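Local coordinates for protein HMTCP-1 (Homo sapiens, PDB 1A1X) that binds the PH domains of AKT1 and AKT2 and enhances the phosphorylation and activation of these kinases, and belongs to the TCL1 proto-oncogene family, at residues 65-68 with 69-72; 77-80 with 81-85. All coordinates share one frame; numbering follows the deposited sequence.

Contacts 1 and 2 lie in series along the chain. Their centres are about 7 Å apart. Contact 1 is the entry into strand 69-73, and contact 2 is the tight hairpin that joins strand 77-80 to strand 85-94. The two touch because strands 69-73 and 77-80 are antiparallel neighbours in the closed barrel. Q71 N probably donates to M79 O at 2.9 Å. Beyond that pair, M69 N probably donates to N81 OD1 at 3.2 Å, so the turn of contact 2 is tied to the start of strand 69-73. The side chain of D80 also packs on P67 and W70. W86 serves both contacts: its ring meets W70 edge-to-face, and its indole nitrogen reaches D80.

Contact 1: residues 65-68 with 69-72; sequences QLPL and MWQL
The side chain of W70 leaves the strand with CG anti to its carbonyl carbon (chi1 -89°), and this turns the indole back toward P67. The turn at chi2 (-61°) presents a ring face to the proline. P67 CG sits over that face, 3.7 Å from the centroid of the five-membered ring and close to its normal. This is a CH-pi contact. The proline and the indole cross at about a right angle. P67 CD follows along the six-membered ring, 3.6 Å from W70 CZ2. L66 adds a looser touch from an oblique direction, with its CG 4.1 Å from W70 CH2.

The contact joins the loop after helix 58-61 to the first residues of strand 69-73. Y22 also meets the W70 ring, and its hydroxyl is hydrogen-bonded to P67 O. Replacing W70 by alanine is likely to leave P67 CG without its aromatic face, to open a gap beside L66 and to take away the ring that Y22 meets.

The side-chain attraction between the two segments is apolar. It combines dispersion with the weak pull of slightly positive proline C-H groups on the pi cloud. The proline and the indole are both buried, so hydrophobic burial probably supplies much of the stability.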
loop_
_atom_site.group_PDB
_atom_site.type_symbol
_atom_site.label_atom_id
_atom_site.label_comp_id
_atom_site.label_asym_id
_atom_site.label_seq_id
_atom_site.Cartn_x
_atom_site.Cartn_y
_atom_site.Cartn_z
ATOM N N GLN A 65 8.852 19.502 -0.720
ATOM C CA GLN A 65 9.450 18.162 -0.684
ATOM C C GLN A 65 9.054 17.356 -1.935
ATOM O O GLN A 65 9.724 16.392 -2.316
ATOM C CB GLN A 65 9.014 17.412 0.581
ATOM C CG GLN A 65 9.528 18.030 1.874
ATOM C CD GLN A 65 9.109 17.234 3.091
ATOM O OE1 GLN A 65 7.984 17.356 3.562
ATOM N NE2 GLN A 65 10.005 16.398 3.593
ATOM N N LEU A 66 7.944 17.754 -2.546
ATOM C CA LEU A 66 7.415 17.126 -3.758
ATOM C C LEU A 66 7.943 17.876 -4.988
ATOM O O LEU A 66 8.192 19.089 -4.933
ATOM C CB LEU A 66 5.880 17.153 -3.732
ATOM C CG LEU A 66 5.115 15.973 -3.122
ATOM C CD1 LEU A 66 6.039 15.030 -2.371
ATOM C CD2 LEU A 66 3.997 16.493 -2.232
ATOM N N PRO A 67 8.074 17.175 -6.124
ATOM C CA PRO A 67 8.578 17.781 -7.359
ATOM C C PRO A 67 7.574 18.561 -8.191
ATOM O O PRO A 67 6.363 18.504 -7.959
ATOM C CB PRO A 67 9.108 16.572 -8.124
ATOM C CG PRO A 67 8.098 15.521 -7.788
ATOM C CD PRO A 67 7.845 15.728 -6.300
ATOM N N LEU A 68 8.105 19.304 -9.159
ATOM C CA LEU A 68 7.291 20.093 -10.078
ATOM C C LEU A 68 6.591 19.148 -11.050
ATOM O O LEU A 68 5.503 19.445 -11.541
ATOM C CB LEU A 68 8.161 21.062 -10.886
ATOM C CG LEU A 68 8.930 22.178 -10.184
ATOM C CD1 LEU A 68 9.714 22.956 -11.225
ATOM C CD2 LEU A 68 7.984 23.101 -9.448
ATOM N N MET A 69 7.217 18.009 -11.323
ATOM C CA MET A 69 6.637 17.049 -12.247
ATOM C C MET A 69 7.180 15.639 -12.093
ATOM O O MET A 69 8.319 15.436 -11.673
ATOM C CB MET A 69 6.886 17.493 -13.683
ATOM C CG MET A 69 8.357 17.532 -14.046
ATOM S SD MET A 69 8.697 16.758 -15.629
ATOM C CE MET A 69 9.084 15.113 -15.113
ATOM N N TRP A 70 6.347 14.676 -12.476
ATOM C CA TRP A 70 6.689 13.260 -12.455
ATOM C C TRP A 70 6.374 12.770 -13.857
ATOM O O TRP A 70 5.335 13.119 -14.407
ATOM C CB TRP A 70 5.809 12.494 -11.463
ATOM C CG TRP A 70 6.323 12.431 -10.066
ATOM C CD1 TRP A 70 7.492 11.874 -9.648
ATOM C CD2 TRP A 70 5.619 12.826 -8.882
ATOM N NE1 TRP A 70 7.552 11.881 -8.274
ATOM C CE2 TRP A 70 6.415 12.458 -7.779
ATOM C CE3 TRP A 70 4.383 13.448 -8.648
ATOM C CZ2 TRP A 70 6.018 12.688 -6.454
ATOM C CZ3 TRP A 70 3.987 13.681 -7.332
ATOM C CH2 TRP A 70 4.807 13.298 -6.249
ATOM N N GLN A 71 7.263 11.964 -14.424
ATOM C CA GLN A 71 7.084 11.415 -15.759
ATOM C C GLN A 71 7.256 9.905 -15.648
ATOM O O GLN A 71 8.252 9.438 -15.101
ATOM C CB GLN A 71 8.147 12.001 -16.684
ATOM C CG GLN A 71 8.063 11.573 -18.133
ATOM C CD GLN A 71 9.151 12.227 -18.978
ATOM O OE1 GLN A 71 10.239 11.673 -19.156
ATOM N NE2 GLN A 71 8.868 13.423 -19.483
ATOM N N LEU A 72 6.281 9.143 -16.142
ATOM C CA LEU A 72 6.358 7.684 -16.082
ATOM C C LEU A 72 7.655 7.182 -16.730
ATOM O O LEU A 72 7.999 7.542 -17.860
ATOM C CB LEU A 72 5.118 7.054 -16.718
ATOM C CG LEU A 72 4.819 5.575 -16.459
ATOM C CD1 LEU A 72 4.859 5.252 -14.964
ATOM C CD2 LEU A 72 3.446 5.238 -17.048
#

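Contact 2: residues 77-80 with 81-85; sequences RYMD and NNSRL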
loop_
_atom_site.group_PDB
_atom_site.type_symbol
_atom_site.label_atom_id
_atom_site.label_comp_id
_atom_site.label_asym_id
_atom_site.label_seq_id
_atom_site.Cartn_x
_atom_site.Cartn_y
_atom_site.Cartn_z
ATOM N N ARG A 77 8.066 3.189 -12.222
ATOM C CA ARG A 77 8.589 4.252 -11.394
ATOM C C ARG A 77 8.490 5.553 -12.163
ATOM O O ARG A 77 8.188 5.552 -13.356
ATOM C CB ARG A 77 10.024 3.953 -10.946
ATOM C CG ARG A 77 10.949 3.549 -12.034
ATOM C CD ARG A 77 12.057 2.672 -11.480
ATOM N NE ARG A 77 13.070 2.447 -12.503
ATOM C CZ ARG A 77 14.321 2.079 -12.255
ATOM N NH1 ARG A 77 14.727 1.876 -11.004
ATOM N NH2 ARG A 77 15.185 1.988 -13.258
ATOM N N TYR A 78 8.639 6.663 -11.450
ATOM C CA TYR A 78 8.557 7.985 -12.055
ATOM C C TYR A 78 9.861 8.734 -11.909
ATOM O O TYR A 78 10.555 8.598 -10.902
ATOM C CB TYR A 78 7.471 8.817 -11.378
ATOM C CG TYR A 78 6.059 8.461 -11.759
ATOM C CD1 TYR A 78 5.434 9.078 -12.842
ATOM C CD2 TYR A 78 5.336 7.526 -11.025
ATOM C CE1 TYR A 78 4.123 8.772 -13.184
ATOM C CE2 TYR A 78 4.030 7.215 -11.357
ATOM C CZ TYR A 78 3.427 7.837 -12.436
ATOM O OH TYR A 78 2.134 7.511 -12.773
ATOM N N MET A 79 10.206 9.502 -12.934
ATOM C CA MET A 79 11.394 10.330 -12.871
ATOM C C MET A 79 10.865 11.754 -12.733
ATOM O O MET A 79 9.991 12.159 -13.495
ATOM C CB MET A 79 12.250 10.212 -14.135
ATOM C CG MET A 79 13.498 11.096 -14.060
ATOM S SD MET A 79 14.597 11.004 -15.465
ATOM C CE MET A 79 15.675 9.705 -14.955
ATOM N N ASP A 80 11.345 12.486 -11.731
ATOM C CA ASP A 80 10.906 13.857 -11.522
ATOM C C ASP A 80 11.762 14.860 -12.296
ATOM O O ASP A 80 12.640 14.471 -13.076
ATOM C CB ASP A 80 10.844 14.207 -10.026
ATOM C CG ASP A 80 12.205 14.142 -9.313
ATOM O OD1 ASP A 80 13.266 14.284 -9.954
ATOM O OD2 ASP A 80 12.203 13.974 -8.070
ATOM N N ASN A 81 11.523 16.145 -12.057
ATOM C CA ASN A 81 12.261 17.205 -12.736
ATOM C C ASN A 81 13.732 17.327 -12.328
ATOM O O ASN A 81 14.517 17.952 -13.038
ATOM C CB ASN A 81 11.545 18.535 -12.552
ATOM C CG ASN A 81 11.234 18.809 -11.122
ATOM O OD1 ASN A 81 10.341 18.193 -10.544
ATOM N ND2 ASN A 81 12.002 19.698 -10.514
ATOM N N ASN A 82 14.104 16.714 -11.207
ATOM C CA ASN A 82 15.493 16.728 -10.732
ATOM C C ASN A 82 16.240 15.445 -11.121
ATOM O O ASN A 82 17.355 15.214 -10.658
ATOM C CB ASN A 82 15.536 16.869 -9.211
ATOM C CG ASN A 82 14.924 18.157 -8.727
ATOM O OD1 ASN A 82 14.241 18.189 -7.704
ATOM N ND2 ASN A 82 15.168 19.232 -9.456
ATOM N N SER A 83 15.609 14.611 -11.947
ATOM C CA SER A 83 16.161 13.327 -12.405
ATOM C C SER A 83 16.122 12.211 -11.367
ATOM O O SER A 83 16.710 11.149 -11.581
ATOM C CB SER A 83 17.592 13.464 -12.941
ATOM O OG SER A 83 17.595 13.998 -14.247
ATOM N N ARG A 84 15.442 12.445 -10.248
ATOM C CA ARG A 84 15.337 11.433 -9.206
ATOM C C ARG A 84 14.238 10.446 -9.565
ATOM O O ARG A 84 13.291 10.799 -10.264
ATOM C CB ARG A 84 15.034 12.083 -7.870
ATOM C CG ARG A 84 16.075 13.075 -7.457
ATOM C CD ARG A 84 15.636 13.819 -6.223
ATOM N NE ARG A 84 16.587 14.865 -5.854
ATOM C CZ ARG A 84 16.234 16.049 -5.365
ATOM N NH1 ARG A 84 14.948 16.337 -5.188
ATOM N NH2 ARG A 84 17.164 16.944 -5.052
ATOM N N LEU A 85 14.383 9.210 -9.096
ATOM C CA LEU A 85 13.421 8.144 -9.358
ATOM C C LEU A 85 12.550 7.850 -8.156
ATOM O O LEU A 85 13.014 7.856 -7.017
ATOM C CB LEU A 85 14.136 6.864 -9.792
ATOM C CG LEU A 85 14.323 6.604 -11.288
ATOM C CD1 LEU A 85 14.790 7.852 -11.995
ATOM C CD2 LEU A 85 15.313 5.475 -11.484
#
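D80 turns its carboxylate into the loop that follows it, while L85 meets both M79 and R77 further along the hairpin. D80 CG lies between the backbone N and the carbonyl carbon (chi1 63°), which brings OD1 over the backbone of the turn. OD1 accepts from N82 N and R84 N, each at 2.9 Å. The two donors come from opposite faces of the carboxylate, both tilted well out of its plane. The bond from N82 N closes an Asx turn. OD2 accepts from W86 NE1 and lies 3.4 Å from R84 CB, against the aliphatic part of that arginine. The carboxylate and the R84 guanidinium are steeply inclined to each other, and their charged atoms do not touch. Three N-H donors thus hold this buried group, and they would probably help to stabilise its negative charge.

The main chain makes a type I turn from D80 to S83, closed by S83 N to D80 O (3.2 Å). D80 N donates to R84 O at 3.0 Å. With S83 at a positive phi of 76°, this is a type I turn with a G1 beta bulge.

M79 and L85 form a non-hydrogen-bonded antiparallel pair, with their side chains on the same sheet face. M79 CG is anti to the backbone N (chi1 180°), and the bend at the thioether brings CE to 3.6 Å from L85 CD1. The other branch, L85 CD2, lies over the face of the R77 guanidinium, 3.6 Å from R77 CZ. R77 NE is held by P74 O.

Y78 packs on L100 and L102 of strand 97-104, and its hydroxyl is hydrogen-bonded to P11 O. The hairpin links neighbouring barrel strands 77-80 and 85-94, with strand 69-73 flanking the first and strand 97-104 the second.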